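Local coordinates for protein insulinase family protease (Yersinia pestis, PDB 3GO9) that is a predicted insulinase-family (M16) protease, though its peptidase activity is doubtful because the family's zinc-binding motif is not intact, at residues D293-A298 with N428-Q433; W301-V306 with A353-N358; K313-G318 with M345-R350. One frame throughout, in Å; residues are numbered along the deposited sequence.

Contact 1: D293-A298 with N428-Q433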
loop_
_atom_site.group_PDB
_atom_site.type_symbol
_atom_site.label_atom_id
_atom_site.label_comp_id
_atom_site.label_asym_id
_atom_site.label_seq_id
_atom_site.Cartn_x
_atom_site.Cartn_y
_atom_site.Cartn_z
ATOM N N ASP A 293 1.834 4.730 -16.876
ATOM C CA ASP A 293 1.188 5.529 -15.816
ATOM C C ASP A 293 0.591 6.819 -16.386
ATOM O O ASP A 293 -0.526 7.203 -16.040
ATOM C CB ASP A 293 2.249 5.840 -14.754
ATOM C CG ASP A 293 1.818 6.878 -13.705
ATOM O OD1 ASP A 293 0.920 6.590 -12.926
ATOM O OD2 ASP A 293 2.478 7.959 -13.603
ATOM N N LEU A 294 1.345 7.499 -17.254
ATOM C CA LEU A 294 0.884 8.781 -17.777
ATOM C C LEU A 294 -0.329 8.595 -18.714
ATOM O O LEU A 294 -1.205 9.474 -18.735
ATOM C CB LEU A 294 2.004 9.578 -18.417
ATOM C CG LEU A 294 1.621 10.969 -18.918
ATOM C CD1 LEU A 294 1.087 11.849 -17.810
ATOM C CD2 LEU A 294 2.829 11.611 -19.599
ATOM N N ALA A 295 -0.337 7.523 -19.500
ATOM C CA ALA A 295 -1.502 7.200 -20.364
ATOM C C ALA A 295 -2.749 7.016 -19.482
ATOM O O ALA A 295 -3.802 7.543 -19.781
ATOM C CB ALA A 295 -1.244 5.957 -21.176
ATOM N N ARG A 296 -2.602 6.284 -18.384
ATOM C CA ARG A 296 -3.702 6.095 -17.440
ATOM C C ARG A 296 -4.163 7.425 -16.866
ATOM O O ARG A 296 -5.367 7.703 -16.794
ATOM C CB ARG A 296 -3.301 5.108 -16.327
ATOM C CG ARG A 296 -3.136 3.695 -16.833
ATOM C CD ARG A 296 -2.860 2.678 -15.716
ATOM N NE ARG A 296 -1.496 2.737 -15.166
ATOM C CZ ARG A 296 -0.522 1.887 -15.479
ATOM N NH1 ARG A 296 -0.707 0.941 -16.388
ATOM N NH2 ARG A 296 0.676 2.018 -14.922
ATOM N N GLU A 297 -3.212 8.270 -16.489
ATOM C CA GLU A 297 -3.529 9.542 -15.931
ATOM C C GLU A 297 -4.218 10.437 -16.974
ATOM O O GLU A 297 -5.223 11.122 -16.674
ATOM C CB GLU A 297 -2.264 10.183 -15.373
ATOM C CG GLU A 297 -2.479 11.442 -14.653
ATOM C CD GLU A 297 -1.203 12.099 -14.244
ATOM O OE1 GLU A 297 -1.250 13.299 -13.981
ATOM O OE2 GLU A 297 -0.156 11.434 -14.183
ATOM N N ALA A 298 -3.740 10.353 -18.212
ATOM C CA ALA A 298 -4.249 11.196 -19.288
ATOM C C ALA A 298 -5.723 10.876 -19.528
ATOM O O ALA A 298 -6.536 11.772 -19.727
ATOM C CB ALA A 298 -3.475 10.879 -20.584
ATOM N N ASN A 428 -0.284 8.372 -27.377
ATOM C CA ASN A 428 -1.500 7.800 -27.990
ATOM C C ASN A 428 -1.409 6.301 -28.288
ATOM O O ASN A 428 -2.401 5.563 -28.174
ATOM C CB ASN A 428 -1.872 8.609 -29.249
ATOM C CG ASN A 428 -2.553 9.895 -28.914
ATOM O OD1 ASN A 428 -2.901 10.117 -27.763
ATOM N ND2 ASN A 428 -2.740 10.780 -29.921
ATOM N N ARG A 429 -0.242 5.819 -28.704
ATOM C CA ARG A 429 -0.051 4.382 -28.870
ATOM C C ARG A 429 -0.248 3.628 -27.566
ATOM O O ARG A 429 -0.873 2.578 -27.578
ATOM C CB ARG A 429 1.321 4.073 -29.441
ATOM C CG ARG A 429 1.635 2.603 -29.589
ATOM C CD ARG A 429 0.694 1.913 -30.558
ATOM N NE ARG A 429 0.803 2.496 -31.921
ATOM C CZ ARG A 429 0.079 2.143 -32.988
ATOM N NH1 ARG A 429 -0.845 1.187 -32.940
ATOM N NH2 ARG A 429 0.314 2.756 -34.157
ATOM N N GLU A 430 0.317 4.163 -26.482
ATOM C CA GLU A 430 0.191 3.573 -25.127
ATOM C C GLU A 430 -1.303 3.543 -24.743
ATOM O O GLU A 430 -1.837 2.500 -24.313
ATOM C CB GLU A 430 1.017 4.389 -24.149
ATOM C CG GLU A 430 1.036 3.885 -22.748
ATOM C CD GLU A 430 1.719 2.559 -22.569
ATOM O OE1 GLU A 430 2.773 2.345 -23.184
ATOM O OE2 GLU A 430 1.200 1.729 -21.763
ATOM N N LEU A 431 -2.000 4.629 -24.994
ATOM C CA LEU A 431 -3.444 4.662 -24.737
ATOM C C LEU A 431 -4.184 3.581 -25.523
ATOM O O LEU A 431 -5.073 2.883 -24.981
ATOM C CB LEU A 431 -4.033 6.039 -25.081
ATOM C CG LEU A 431 -3.966 7.128 -24.053
ATOM C CD1 LEU A 431 -4.279 8.467 -24.722
ATOM C CD2 LEU A 431 -4.905 6.825 -22.859
ATOM N N LYS A 432 -3.848 3.472 -26.808
ATOM C CA LYS A 432 -4.493 2.508 -27.663
ATOM C C LYS A 432 -4.226 1.103 -27.128
ATOM O O LYS A 432 -5.128 0.286 -27.022
ATOM C CB LYS A 432 -3.977 2.641 -29.096
ATOM C CG LYS A 432 -4.659 1.640 -30.030
ATOM C CD LYS A 432 -4.171 1.625 -31.452
ATOM C CE LYS A 432 -4.411 2.930 -32.155
ATOM N NZ LYS A 432 -5.826 3.198 -32.428
ATOM N N GLN A 433 -2.965 0.829 -26.795
ATOM C CA GLN A 433 -2.570 -0.498 -26.290
ATOM C C GLN A 433 -3.293 -0.880 -24.990
ATOM O O GLN A 433 -3.871 -1.956 -24.891
ATOM C CB GLN A 433 -1.070 -0.562 -26.103
ATOM C CG GLN A 433 -0.361 -0.707 -27.422
ATOM C CD GLN A 433 1.107 -0.346 -27.389
ATOM O OE1 GLN A 433 1.625 0.261 -26.430
ATOM N NE2 GLN A 433 1.810 -0.698 -28.498
#
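Ala295 is received between Glu430 and Leu431, two consecutive residues of the other helix. The single methyl of Ala295 allows a close approach: the CA atoms of Ala295 and Leu431 are 5.4 Å apart, a short spacing for two helices.

The apolar contacts come first. Ala295 CB rests 3.5 Å from Glu430 CG, so it is the aliphatic part of the glutamate that does the touching. On its other flank Ala295 CB lies 4.1 Å from Leu431 CD2. This methyl reaches further, to 3.3 Å from Ala295 O, a snug van der Waals contact of a branch with a backbone carbonyl. The leucine gets there because CG lies anti to its carbonyl carbon (chi1 -84°), and chi2 of 166° then lays CD2 against Ala295 O.

Polar interactions do not cross between 293-298 and 428-433. The bend of Glu430 at chi2 (66°) carries its carboxylate past the methyl of Ala295, and OE2 is hydrogen-bonded to Ser292 OG, just ahead of 293-298 on the same helix. The carboxylate therefore still ties the two helices together. Arg296 NH1 lies 5.8 Å from Glu430 OE2 in one of two deposited conformers, so any influence on the carboxylate is doubtful.

Around this site helix 283-309 packs against helix 424-435, with Leu427 and Gln434 also touching Ala295. Helix 362-377 meets another side of helix 283-309, where its Leu368 contacts Leu294 and Ala298.

Contact 2: W301-V306 with A353-N358. With ZN (zinc ion), chain D.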
loop_
_atom_site.group_PDB
_atom_site.type_symbol
_atom_site.label_atom_id
_atom_site.label_comp_id
_atom_site.label_asym_id
_atom_site.label_seq_id
_atom_site.Cartn_x
_atom_site.Cartn_y
_atom_site.Cartn_z
ATOM N N TRP A 301 -7.904 12.075 -16.641
ATOM C CA TRP A 301 -7.922 13.499 -16.782
ATOM C C TRP A 301 -8.899 13.972 -17.888
ATOM O O TRP A 301 -9.703 14.870 -17.664
ATOM C CB TRP A 301 -6.497 13.918 -17.090
ATOM C CG TRP A 301 -6.325 15.258 -17.516
ATOM C CD1 TRP A 301 -6.391 16.373 -16.749
ATOM C CD2 TRP A 301 -5.983 15.695 -18.848
ATOM N NE1 TRP A 301 -6.127 17.479 -17.515
ATOM C CE2 TRP A 301 -5.873 17.091 -18.805
ATOM C CE3 TRP A 301 -5.757 15.030 -20.070
ATOM C CZ2 TRP A 301 -5.569 17.855 -19.935
ATOM C CZ3 TRP A 301 -5.453 15.787 -21.186
ATOM C CH2 TRP A 301 -5.362 17.190 -21.110
ATOM N N HIS A 302 -8.827 13.322 -19.038
ATOM C CA HIS A 302 -9.650 13.689 -20.195
ATOM C C HIS A 302 -11.123 13.442 -19.904
ATOM O O HIS A 302 -11.960 14.300 -20.211
ATOM C CB HIS A 302 -9.286 12.843 -21.370
ATOM C CG HIS A 302 -10.123 13.098 -22.566
ATOM N ND1 HIS A 302 -9.861 14.132 -23.426
ATOM C CD2 HIS A 302 -11.201 12.447 -23.066
ATOM C CE1 HIS A 302 -10.775 14.140 -24.386
ATOM N NE2 HIS A 302 -11.605 13.135 -24.185
ATOM N N ILE A 303 -11.429 12.272 -19.358
ATOM C CA ILE A 303 -12.834 11.923 -19.030
ATOM C C ILE A 303 -13.358 12.898 -17.981
ATOM O O ILE A 303 -14.483 13.398 -18.110
ATOM C CB ILE A 303 -13.044 10.458 -18.618
ATOM C CG1 ILE A 303 -12.612 9.482 -19.728
ATOM C CG2 ILE A 303 -14.534 10.199 -18.240
ATOM C CD1 ILE A 303 -12.538 8.055 -19.253
ATOM N N LYS A 304 -12.559 13.222 -16.967
ATOM C CA LYS A 304 -12.999 14.176 -15.969
ATOM C C LYS A 304 -13.323 15.509 -16.571
ATOM O O LYS A 304 -14.318 16.122 -16.176
ATOM C CB LYS A 304 -11.918 14.401 -14.909
ATOM C CG LYS A 304 -11.787 13.292 -13.922
ATOM C CD LYS A 304 -11.289 13.848 -12.575
ATOM C CE LYS A 304 -10.031 14.739 -12.696
ATOM N NZ LYS A 304 -10.376 16.199 -12.864
ATOM N N GLN A 305 -12.480 15.979 -17.485
ATOM C CA GLN A 305 -12.714 17.278 -18.106
ATOM C C GLN A 305 -14.000 17.232 -18.925
ATOM O O GLN A 305 -14.744 18.211 -18.928
ATOM C CB GLN A 305 -11.601 17.706 -19.061
ATOM C CG GLN A 305 -10.210 17.541 -18.528
ATOM C CD GLN A 305 -9.283 18.595 -19.042
ATOM O OE1 GLN A 305 -8.808 18.526 -20.193
ATOM N NE2 GLN A 305 -9.004 19.597 -18.193
ATOM N N VAL A 306 -14.200 16.146 -19.681
ATOM C CA VAL A 306 -15.405 16.023 -20.543
ATOM C C VAL A 306 -16.621 16.049 -19.645
ATOM O O VAL A 306 -17.634 16.668 -19.983
ATOM C CB VAL A 306 -15.384 14.719 -21.369
ATOM C CG1 VAL A 306 -16.705 14.533 -22.119
ATOM C CG2 VAL A 306 -14.231 14.726 -22.386
ATOM N N ALA A 353 -13.690 4.366 -26.156
ATOM C CA ALA A 353 -13.671 3.985 -27.556
ATOM C C ALA A 353 -12.969 5.063 -28.386
ATOM O O ALA A 353 -12.172 4.744 -29.271
ATOM C CB ALA A 353 -15.030 3.758 -28.054
ATOM N N ALA A 354 -13.298 6.312 -28.112
ATOM C CA ALA A 354 -12.674 7.434 -28.840
ATOM C C ALA A 354 -11.194 7.549 -28.520
ATOM O O ALA A 354 -10.355 7.739 -29.421
ATOM C CB ALA A 354 -13.427 8.776 -28.525
ATOM N N LEU A 355 -10.833 7.405 -27.252
ATOM C CA LEU A 355 -9.430 7.492 -26.863
ATOM C C LEU A 355 -8.594 6.328 -27.407
ATOM O O LEU A 355 -7.439 6.523 -27.818
ATOM C CB LEU A 355 -9.274 7.586 -25.343
ATOM C CG LEU A 355 -9.721 8.931 -24.710
ATOM C CD1 LEU A 355 -9.978 8.746 -23.180
ATOM C CD2 LEU A 355 -8.748 10.089 -24.998
ATOM N N ARG A 356 -9.183 5.151 -27.411
ATOM C CA ARG A 356 -8.549 3.975 -28.042
ATOM C C ARG A 356 -8.238 4.239 -29.513
ATOM O O ARG A 356 -7.161 3.871 -30.013
ATOM C CB ARG A 356 -9.441 2.749 -27.927
ATOM C CG ARG A 356 -8.731 1.475 -28.290
ATOM C CD ARG A 356 -9.691 0.296 -28.228
ATOM N NE ARG A 356 -10.832 0.494 -29.122
ATOM C CZ ARG A 356 -11.903 -0.295 -29.166
ATOM N NH1 ARG A 356 -11.975 -1.384 -28.415
ATOM N NH2 ARG A 356 -12.895 -0.011 -30.010
ATOM N N ALA A 357 -9.193 4.798 -30.231
ATOM C CA ALA A 357 -9.066 4.956 -31.672
ATOM C C ALA A 357 -8.157 6.113 -32.041
ATOM O O ALA A 357 -7.277 5.955 -32.915
ATOM C CB ALA A 357 -10.440 5.144 -32.307
ATOM N N ASN A 358 -8.314 7.232 -31.338
ATOM C CA ASN A 358 -7.717 8.496 -31.741
ATOM C C ASN A 358 -6.839 9.203 -30.731
ATOM O O ASN A 358 -6.065 10.110 -31.103
ATOM C CB ASN A 358 -8.851 9.421 -32.169
ATOM C CG ASN A 358 -9.603 8.871 -33.377
ATOM O OD1 ASN A 358 -10.840 8.859 -33.421
ATOM N ND2 ASN A 358 -8.843 8.402 -34.362
HETATM ZN ZN ZN D . -13.313 12.602 -25.141
HETATM O O HOH W 1 -12.881 11.621 -26.814
#
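His302 and Leu355 are brought together by two different first torsions. The imidazole of His302 extends with CG anti to the backbone nitrogen (chi1 177°), whereas in Leu355 CG lies anti to the carbonyl carbon (chi1 -71°). The imidazole and the leucine branch run alongside one another, pointing oppositely, and bridge backbones whose CA atoms, those of His302 and Leu355, are 9.1 Å apart.

The main interaction is CH-pi. Leu355 CD2 sits over one face of the imidazole, 4.1 Å from the ring centroid of His302 and only 18° off the ring normal. It is displaced toward the rim at CD2 and CG. The second methyl spreads the contact: Leu355 CD1 lies 3.9 Å from His302 CD2 and also reaches Ile303 CG1 at 4.4 Å. Leu355 thus touches two successive residues of helix 283-309.

At the far end of the same ring, His302 NE2 binds a zinc ion at 2.0 Å. Zinc is nearly equidistant from the ring carbons of His302, 3.0 Å from CD2 and 3.1 Å from CE1, so it lies close to the line bisecting the ring at NE2. A water and Glu351 OE1 are further ligands. Because metal bonding fixes the tip and the leucine covers a face, rotation of the imidazole is restricted from two directions.

The zinc links two helices: Glu351 lies one turn before Leu355 on helix 341-358, while His302 of helix 283-309 serves both the zinc and the leucine. Helix 362-377 adds Glu364 beside His302, and Leu355 continues onto Leu435 of helix 424-435 and Leu360 of the loop between helices 341-358 and 362-377.

Contact 3: K313-G318 with M345-R350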
loop_
_atom_site.group_PDB
_atom_site.type_symbol
_atom_site.label_atom_id
_atom_site.label_comp_id
_atom_site.label_asym_id
_atom_site.label_seq_id
_atom_site.Cartn_x
_atom_site.Cartn_y
_atom_site.Cartn_z
ATOM N N LYS A 313 -26.189 12.859 -15.488
ATOM C CA LYS A 313 -27.095 12.768 -14.316
ATOM C C LYS A 313 -26.562 11.826 -13.225
ATOM O O LYS A 313 -26.471 10.614 -13.431
ATOM C CB LYS A 313 -28.495 12.286 -14.775
ATOM C CG LYS A 313 -29.603 12.332 -13.703
ATOM C CD LYS A 313 -30.650 13.417 -14.000
ATOM C CE LYS A 313 -31.635 13.597 -12.854
ATOM N NZ LYS A 313 -32.808 14.387 -13.302
ATOM N N ASN A 314 -26.204 12.393 -12.069
ATOM C CA ASN A 314 -25.808 11.634 -10.891
ATOM C C ASN A 314 -24.524 10.796 -11.009
ATOM O O ASN A 314 -24.347 9.820 -10.272
ATOM C CB ASN A 314 -26.965 10.741 -10.455
ATOM C CG ASN A 314 -28.232 11.515 -10.234
ATOM O OD1 ASN A 314 -28.198 12.543 -9.583
ATOM N ND2 ASN A 314 -29.357 11.028 -10.761
ATOM N N LEU A 315 -23.638 11.191 -11.907
ATOM C CA LEU A 315 -22.365 10.463 -12.077
ATOM C C LEU A 315 -21.254 11.080 -11.277
ATOM O O LEU A 315 -21.006 12.282 -11.457
ATOM C CB LEU A 315 -21.943 10.455 -13.536
ATOM C CG LEU A 315 -20.677 9.670 -13.880
ATOM C CD1 LEU A 315 -20.654 8.245 -13.290
ATOM C CD2 LEU A 315 -20.487 9.639 -15.390
ATOM N N LYS A 316 -20.568 10.290 -10.430
ATOM C CA LYS A 316 -19.284 10.677 -9.853
ATOM C C LYS A 316 -18.225 9.648 -10.246
ATOM O O LYS A 316 -18.458 8.446 -10.119
ATOM C CB LYS A 316 -19.339 10.757 -8.330
ATOM C CG LYS A 316 -20.314 11.790 -7.791
ATOM C CD LYS A 316 -20.458 11.522 -6.296
ATOM C CE LYS A 316 -20.736 12.781 -5.508
ATOM N NZ LYS A 316 -20.105 12.625 -4.180
ATOM N N LEU A 317 -17.065 10.126 -10.651
ATOM C CA LEU A 317 -16.024 9.271 -11.193
ATOM C C LEU A 317 -14.871 9.226 -10.250
ATOM O O LEU A 317 -14.507 10.264 -9.644
ATOM C CB LEU A 317 -15.506 9.826 -12.499
ATOM C CG LEU A 317 -16.479 9.849 -13.636
ATOM C CD1 LEU A 317 -15.742 10.412 -14.828
ATOM C CD2 LEU A 317 -17.021 8.451 -13.892
ATOM N N GLY A 318 -14.283 8.040 -10.139
ATOM C CA GLY A 318 -13.121 7.794 -9.313
ATOM C C GLY A 318 -12.081 7.058 -10.141
ATOM O O GLY A 318 -12.411 6.460 -11.132
HETATM N N MSE A 345 -22.508 4.459 -17.822
HETATM C CA MSE A 345 -21.559 3.542 -18.413
HETATM C C MSE A 345 -21.316 3.849 -19.898
HETATM O O MSE A 345 -20.182 3.841 -20.374
HETATM C CB MSE A 345 -22.026 2.120 -18.273
HETATM C CG MSE A 345 -21.056 1.115 -18.861
HETATM SE SE MSE A 345 -21.696 -0.750 -18.902
HETATM C CE MSE A 345 -22.999 -0.591 -20.315
ATOM N N THR A 346 -22.402 4.134 -20.616
ATOM C CA THR A 346 -22.321 4.478 -22.042
ATOM C C THR A 346 -21.466 5.735 -22.254
ATOM O O THR A 346 -20.630 5.785 -23.177
ATOM C CB THR A 346 -23.754 4.632 -22.645
ATOM O OG1 THR A 346 -24.411 3.346 -22.643
ATOM C CG2 THR A 346 -23.661 5.157 -24.083
ATOM N N PHE A 347 -21.650 6.735 -21.391
ATOM C CA PHE A 347 -20.865 7.971 -21.422
ATOM C C PHE A 347 -19.383 7.645 -21.329
ATOM O O PHE A 347 -18.590 8.095 -22.140
ATOM C CB PHE A 347 -21.234 8.900 -20.250
ATOM C CG PHE A 347 -20.237 10.009 -20.047
ATOM C CD1 PHE A 347 -20.162 11.055 -20.963
ATOM C CD2 PHE A 347 -19.343 10.000 -18.994
ATOM C CE1 PHE A 347 -19.237 12.082 -20.800
ATOM C CE2 PHE A 347 -18.383 11.040 -18.833
ATOM C CZ PHE A 347 -18.326 12.060 -19.740
ATOM N N VAL A 348 -19.001 6.862 -20.329
ATOM C CA VAL A 348 -17.576 6.512 -20.174
ATOM C C VAL A 348 -17.075 5.620 -21.330
ATOM O O VAL A 348 -15.984 5.812 -21.811
ATOM C CB VAL A 348 -17.283 5.876 -18.798
ATOM C CG1 VAL A 348 -15.838 5.418 -18.713
ATOM C CG2 VAL A 348 -17.582 6.877 -17.683
ATOM N N ALA A 349 -17.852 4.620 -21.723
ATOM C CA ALA A 349 -17.429 3.663 -22.754
ATOM C C ALA A 349 -17.221 4.390 -24.072
ATOM O O ALA A 349 -16.316 4.079 -24.838
ATOM C CB ALA A 349 -18.450 2.584 -22.953
ATOM N N ARG A 350 -18.011 5.413 -24.342
ATOM C CA ARG A 350 -17.780 6.143 -25.602
ATOM C C ARG A 350 -16.507 6.969 -25.536
ATOM O O ARG A 350 -15.820 7.133 -26.551
ATOM C CB ARG A 350 -19.007 6.989 -25.940
ATOM C CG ARG A 350 -20.210 6.111 -26.404
ATOM C CD ARG A 350 -21.418 6.898 -26.730
ATOM N NE ARG A 350 -21.390 8.123 -25.952
ATOM C CZ ARG A 350 -21.704 9.327 -26.396
ATOM N NH1 ARG A 350 -22.146 9.514 -27.633
ATOM N NH2 ARG A 350 -21.604 10.360 -25.557
#
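Leu315 and Leu317 meet Phe347 and Val348 in an apolar helix-on-sheet contact, where helix 341-358 lies against the start of edge strand 316-324 in the five-stranded sheet. The CA atoms of Leu315 and Met345 are 9.4 Å apart and those of Leu317 and Val348 9.5 Å, a separation bridged by side chains from both layers. No hydrogen bond joins the two segments.

Each leucine has its own partner. Leu315 CD2 approaches Phe347 CD2 at 3.8 Å, obliquely to the aromatic ring. Both residues extend with CG anti to the backbone nitrogen (chi1 -177° in the leucine, 166° in the phenylalanine), so that they reach across from their respective backbones. The second pair is more loosely apposed: Leu317 CD2 and Val348 CG2 are 4.1 Å apart and pass in opposite directions. Here the leucine takes the other arrangement, CG anti to the carbonyl carbon (chi1 -66°), and the valine offers the methyl that is likewise anti to its carbonyl carbon.

Leu315, just ahead of the strand, and Leu317 within it both turn their side chains to the helix, while Lys316 between them points the other way. Leu334 of the adjacent strand 327-336 touches Leu315, Leu317 and Val348, extending the apolar layer inward. Beyond the helix, Leu457 and Ile460 of helix 454-465 pack on selenomethionine Met345.

Backbone hydrogen bonds of Lys316 with Asn335 and of Gly318 with His333 pair the two strands into an antiparallel hairpin, which runs on into helix 341-358. This strand-strand-helix unit, its helix folded back over one sheet face, belongs to the two-layer alpha/beta architecture of M16 domains.

The three contacts form a continuous series on one side of the chain's centre. Contacts 1 and 2 share helix 283-309, with centres about 10 Å apart; Lys432 NZ approaches Arg356 O at 2.8 Å, a probable hydrogen bond. Contacts 2 and 3 share helix 341-358, with centres about 12 Å apart, and join through Ile303 CG2 and Leu317 CD1 at 3.6 Å; both lie within the range of the M16 inactive domain. Contacts 1 and 3 do not touch. The zinc ion of contact 2, about 10 Å from the side chain of Leu431 and 7 Å from that of Phe347, is bound by His302 and Glu351, a different site from the one at His72.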